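Local coordinates for phage-related protein (Bordetella bronchiseptica RB50, PDB 3BJQ) that is of unknown function in detail but probably builds the shell of a phage head as a major capsid protein of the E family, at residues L48-T60 with Y249-S262. Residues are numbered along the deposited sequence; the frame is centred on the assembly and turned at random.
Sequences LTFGKEAFRLYNT and YVSDNPDPSVEEPS
P261 is wedged among the rings of F50, F55 and Y58, packing the linker between strands 245-248 and 264-269 against helix 52-58 and the loop residue F50 that ties this helix to strand 44-49, in a chain consistent with the HK97-like fold of phage coat proteins. Three CH-pi contacts define the wedge: P261 CA stands 3.8 Å from the F50 ring centroid, only 7° off the normal; P261 CG lies over the Y58 face; and P261 CB meets F55 off-centre, 4.1 Å from its centroid. On the opposite face of F50, offset toward the rim, lies L48 C, while L48 CD2 reaches E259 CA at 3.4 Å. F50 CZ meets V258 O in the ring plane at 3.3 Å, a second hold on the S257-E260 type I turn. Y58 turns its ring beside its own carbonyl carbon (chi1 -172°), laying one face on the proline, and its OH donates to E260 OE2 at 2.6 Å, on the anti lone pair. Water 2 donates to Y58 OH and P261 O, and R117 of a second subunit makes a cation-pi contact with Y58. N253 ND2 holds the other carboxylate oxygen, E260 OE1, from its syn side.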
loop_
_atom_site.group_PDB
_atom_site.type_symbol
_atom_site.label_atom_id
_atom_site.label_comp_id
_atom_site.label_asym_id
_atom_site.label_seq_id
_atom_site.Cartn_x
_atom_site.Cartn_y
_atom_site.Cartn_z
ATOM N N LEU E 48 36.932 26.647 1.536
ATOM C CA LEU E 48 36.163 27.891 1.585
ATOM C C LEU E 48 36.361 28.425 2.982
ATOM O O LEU E 48 35.971 27.774 3.969
ATOM C CB LEU E 48 34.700 27.661 1.233
ATOM C CG LEU E 48 33.921 28.950 0.946
ATOM C CD1 LEU E 48 34.458 29.686 -0.303
ATOM C CD2 LEU E 48 32.465 28.615 0.763
ATOM N N THR E 49 36.993 29.591 3.072
ATOM C CA THR E 49 37.492 30.141 4.333
ATOM C C THR E 49 36.684 31.354 4.774
ATOM O O THR E 49 36.279 32.182 3.964
ATOM C CB THR E 49 38.992 30.469 4.189
ATOM O OG1 THR E 49 39.684 29.282 3.780
ATOM C CG2 THR E 49 39.624 30.978 5.493
ATOM N N PHE E 50 36.459 31.443 6.077
ATOM C CA PHE E 50 35.676 32.506 6.656
ATOM C C PHE E 50 36.515 33.324 7.615
ATOM O O PHE E 50 36.849 32.878 8.711
ATOM C CB PHE E 50 34.450 31.910 7.347
ATOM C CG PHE E 50 33.765 30.864 6.517
ATOM C CD1 PHE E 50 33.087 31.220 5.366
ATOM C CD2 PHE E 50 33.881 29.531 6.837
ATOM C CE1 PHE E 50 32.471 30.271 4.589
ATOM C CE2 PHE E 50 33.273 28.567 6.084
ATOM C CZ PHE E 50 32.540 28.940 4.959
ATOM N N GLY E 51 36.854 34.527 7.177
ATOM C CA GLY E 51 37.568 35.479 7.992
ATOM C C GLY E 51 36.578 36.443 8.618
ATOM O O GLY E 51 35.366 36.176 8.640
ATOM N N LYS E 52 37.085 37.572 9.104
ATOM C CA LYS E 52 36.254 38.533 9.818
ATOM C C LYS E 52 35.137 39.057 8.934
ATOM O O LYS E 52 33.998 39.162 9.378
ATOM C CB LYS E 52 37.102 39.695 10.354
ATOM C CG LYS E 52 36.433 40.472 11.484
ATOM C CD LYS E 52 37.377 41.484 12.134
ATOM C CE LYS E 52 36.818 42.011 13.453
ATOM N NZ LYS E 52 37.829 42.854 14.196
ATOM N N GLU E 53 35.456 39.381 7.688
ATOM C CA GLU E 53 34.466 39.902 6.748
ATOM C C GLU E 53 33.319 38.913 6.492
ATOM O O GLU E 53 32.166 39.306 6.428
ATOM C CB GLU E 53 35.128 40.225 5.418
ATOM C CG GLU E 53 34.147 40.741 4.358
ATOM C CD GLU E 53 34.606 40.494 2.915
ATOM O OE1 GLU E 53 35.265 39.460 2.647
ATOM O OE2 GLU E 53 34.272 41.333 2.040
ATOM N N ALA E 54 33.657 37.641 6.328
ATOM C CA ALA E 54 32.665 36.575 6.097
ATOM C C ALA E 54 31.638 36.491 7.210
ATOM O O ALA E 54 30.432 36.435 6.955
ATOM C CB ALA E 54 33.362 35.217 5.945
ATOM N N PHE E 55 32.116 36.487 8.452
ATOM C CA PHE E 55 31.196 36.423 9.591
ATOM C C PHE E 55 30.412 37.712 9.738
ATOM O O PHE E 55 29.258 37.672 10.115
ATOM C CB PHE E 55 31.898 36.074 10.901
ATOM C CG PHE E 55 32.238 34.613 11.037
ATOM C CD1 PHE E 55 31.282 33.707 11.425
ATOM C CD2 PHE E 55 33.516 34.154 10.790
ATOM C CE1 PHE E 55 31.588 32.350 11.567
ATOM C CE2 PHE E 55 33.834 32.809 10.934
ATOM C CZ PHE E 55 32.859 31.908 11.331
ATOM N N ARG E 56 31.024 38.849 9.436
ATOM C CA ARG E 56 30.297 40.110 9.484
ATOM C C ARG E 56 29.155 40.102 8.456
ATOM O O ARG E 56 28.029 40.476 8.777
ATOM C CB ARG E 56 31.214 41.289 9.205
ATOM C CG ARG E 56 30.485 42.593 9.399
ATOM C CD ARG E 56 31.404 43.763 9.410
ATOM N NE ARG E 56 30.712 44.931 9.943
ATOM C CZ ARG E 56 30.440 45.123 11.235
ATOM N NH1 ARG E 56 30.804 44.226 12.155
ATOM N NH2 ARG E 56 29.811 46.226 11.610
ATOM N N LEU E 57 29.476 39.708 7.227
ATOM C CA LEU E 57 28.492 39.613 6.132
ATOM C C LEU E 57 27.368 38.623 6.465
ATOM O O LEU E 57 26.198 38.885 6.207
ATOM C CB LEU E 57 29.177 39.151 4.834
ATOM C CG LEU E 57 28.569 39.707 3.546
ATOM C CD1 LEU E 57 28.988 41.156 3.388
ATOM C CD2 LEU E 57 28.981 38.912 2.311
ATOM N N TYR E 58 27.743 37.499 7.056
ATOM C CA TYR E 58 26.810 36.473 7.468
ATOM C C TYR E 58 25.750 37.029 8.408
ATOM O O TYR E 58 24.594 36.651 8.299
ATOM C CB TYR E 58 27.565 35.337 8.150
ATOM C CG TYR E 58 26.784 34.079 8.484
ATOM C CD1 TYR E 58 26.214 33.283 7.489
ATOM C CD2 TYR E 58 26.699 33.636 9.788
ATOM C CE1 TYR E 58 25.536 32.104 7.814
ATOM C CE2 TYR E 58 26.036 32.450 10.125
ATOM C CZ TYR E 58 25.450 31.699 9.148
ATOM O OH TYR E 58 24.815 30.533 9.522
ATOM N N ASN E 59 26.141 37.932 9.308
ATOM C CA ASN E 59 25.205 38.549 10.254
ATOM C C ASN E 59 24.917 40.027 9.974
ATOM O O ASN E 59 24.714 40.819 10.872
ATOM C CB ASN E 59 25.694 38.312 11.679
ATOM C CG ASN E 59 25.694 36.841 12.053
ATOM O OD1 ASN E 59 24.722 36.132 11.813
ATOM N ND2 ASN E 59 26.774 36.386 12.649
ATOM N N THR E 60 24.895 40.383 8.708
ATOM C CA THR E 60 24.492 41.700 8.278
ATOM C C THR E 60 23.069 41.592 7.767
ATOM O O THR E 60 22.759 40.713 6.974
ATOM C CB THR E 60 25.393 42.194 7.144
ATOM O OG1 THR E 60 26.692 42.450 7.672
ATOM C CG2 THR E 60 24.827 43.468 6.541
ATOM N N TYR E 249 32.459 28.229 17.761
ATOM C CA TYR E 249 31.146 28.303 17.143
ATOM C C TYR E 249 31.180 27.290 16.002
ATOM O O TYR E 249 31.958 27.432 15.059
ATOM C CB TYR E 249 30.791 29.693 16.600
ATOM C CG TYR E 249 29.532 29.617 15.789
ATOM C CD1 TYR E 249 28.306 29.525 16.406
ATOM C CD2 TYR E 249 29.570 29.559 14.397
ATOM C CE1 TYR E 249 27.135 29.403 15.664
ATOM C CE2 TYR E 249 28.404 29.430 13.648
ATOM C CZ TYR E 249 27.186 29.370 14.285
ATOM O OH TYR E 249 26.012 29.257 13.554
ATOM N N VAL E 250 30.349 26.252 16.138
ATOM C CA VAL E 250 30.170 25.197 15.128
ATOM C C VAL E 250 28.706 25.254 14.749
ATOM O O VAL E 250 27.810 25.192 15.625
ATOM C CB VAL E 250 30.512 23.813 15.709
ATOM C CG1 VAL E 250 30.445 22.701 14.631
ATOM C CG2 VAL E 250 31.895 23.834 16.331
ATOM N N SER E 251 28.435 25.456 13.470
ATOM C CA SER E 251 27.050 25.551 13.042
ATOM C C SER E 251 26.234 24.317 13.473
ATOM O O SER E 251 26.662 23.176 13.286
ATOM C CB SER E 251 26.954 25.728 11.527
ATOM O OG SER E 251 25.610 25.653 11.130
ATOM N N ASP E 252 25.054 24.591 14.027
ATOM C CA ASP E 252 24.084 23.580 14.433
ATOM C C ASP E 252 23.207 23.110 13.258
ATOM O O ASP E 252 22.271 22.389 13.464
ATOM C CB ASP E 252 23.152 24.134 15.529
ATOM C CG ASP E 252 23.796 24.165 16.917
ATOM O OD1 ASP E 252 24.816 23.486 17.143
ATOM O OD2 ASP E 252 23.257 24.873 17.800
ATOM N N ASN E 253 23.496 23.550 12.043
ATOM C CA ASN E 253 22.722 23.200 10.868
ATOM C C ASN E 253 22.617 21.669 10.763
ATOM O O ASN E 253 23.626 20.976 10.813
ATOM C CB ASN E 253 23.414 23.788 9.632
ATOM C CG ASN E 253 22.488 23.932 8.414
ATOM O OD1 ASN E 253 21.528 23.190 8.234
ATOM N ND2 ASN E 253 22.830 24.872 7.539
ATOM N N PRO E 254 21.393 21.134 10.693
ATOM C CA PRO E 254 21.237 19.698 10.486
ATOM C C PRO E 254 21.625 19.215 9.077
ATOM O O PRO E 254 21.743 18.016 8.880
ATOM C CB PRO E 254 19.750 19.471 10.762
ATOM C CG PRO E 254 19.105 20.764 10.546
ATOM C CD PRO E 254 20.094 21.809 10.890
ATOM N N ASP E 255 21.790 20.135 8.122
ATOM C CA ASP E 255 22.262 19.847 6.760
ATOM C C ASP E 255 23.548 20.651 6.536
ATOM O O ASP E 255 23.536 21.674 5.832
ATOM C CB ASP E 255 21.236 20.288 5.695
ATOM C CG ASP E 255 19.832 19.766 5.947
ATOM O OD1 ASP E 255 19.696 18.593 6.344
ATOM O OD2 ASP E 255 18.859 20.545 5.723
ATOM N N PRO E 256 24.660 20.212 7.131
ATOM C CA PRO E 256 25.850 21.056 7.082
ATOM C C PRO E 256 26.312 21.336 5.656
ATOM O O PRO E 256 26.217 20.472 4.791
ATOM C CB PRO E 256 26.900 20.251 7.842
ATOM C CG PRO E 256 26.134 19.251 8.667
ATOM C CD PRO E 256 24.885 18.959 7.873
ATOM N N SER E 257 26.763 22.557 5.433
ATOM C CA SER E 257 27.205 23.035 4.121
ATOM C C SER E 257 28.556 23.701 4.227
ATOM O O SER E 257 28.686 24.622 5.019
ATOM C CB SER E 257 26.212 24.079 3.614
ATOM O OG SER E 257 26.713 24.723 2.474
ATOM N N VAL E 258 29.534 23.302 3.385
ATOM C CA VAL E 258 30.875 23.904 3.415
ATOM C C VAL E 258 30.886 25.427 3.136
ATOM O O VAL E 258 31.886 26.101 3.365
ATOM C CB VAL E 258 31.873 23.191 2.432
ATOM C CG1 VAL E 258 31.978 21.733 2.757
ATOM C CG2 VAL E 258 31.467 23.403 0.944
ATOM N N GLU E 259 29.763 25.954 2.646
ATOM C CA GLU E 259 29.636 27.350 2.263
ATOM C C GLU E 259 29.141 28.257 3.403
ATOM O O GLU E 259 29.174 29.480 3.291
ATOM C CB GLU E 259 28.666 27.444 1.084
ATOM C CG GLU E 259 29.084 26.608 -0.132
ATOM C CD GLU E 259 28.119 26.764 -1.306
ATOM O OE1 GLU E 259 27.281 25.861 -1.511
ATOM O OE2 GLU E 259 28.190 27.791 -2.023
ATOM N N GLU E 260 28.666 27.652 4.484
ATOM C CA GLU E 260 28.099 28.391 5.589
ATOM C C GLU E 260 29.167 28.632 6.665
ATOM O O GLU E 260 29.858 27.681 7.058
ATOM C CB GLU E 260 26.915 27.624 6.172
ATOM C CG GLU E 260 26.400 28.213 7.448
ATOM C CD GLU E 260 25.155 27.509 7.934
ATOM O OE1 GLU E 260 25.039 26.279 7.714
ATOM O OE2 GLU E 260 24.302 28.196 8.533
ATOM N N PRO E 261 29.359 29.907 7.074
ATOM C CA PRO E 261 30.305 30.241 8.137
ATOM C C PRO E 261 30.209 29.382 9.389
ATOM O O PRO E 261 29.143 29.280 10.039
ATOM C CB PRO E 261 30.045 31.718 8.390
ATOM C CG PRO E 261 29.629 32.238 7.105
ATOM C CD PRO E 261 28.819 31.134 6.463
ATOM N N SER E 262 31.347 28.767 9.704
ATOM C CA SER E 262 31.514 27.900 10.845
ATOM C C SER E 262 33.002 27.690 11.091
ATOM O O SER E 262 33.816 27.996 10.218
ATOM C CB SER E 262 30.825 26.541 10.579
ATOM O OG SER E 262 30.557 25.849 11.787
HETATM O O HOH W 1 34.296 25.581 4.314
HETATM O O HOH W 2 26.616 29.062 10.660
#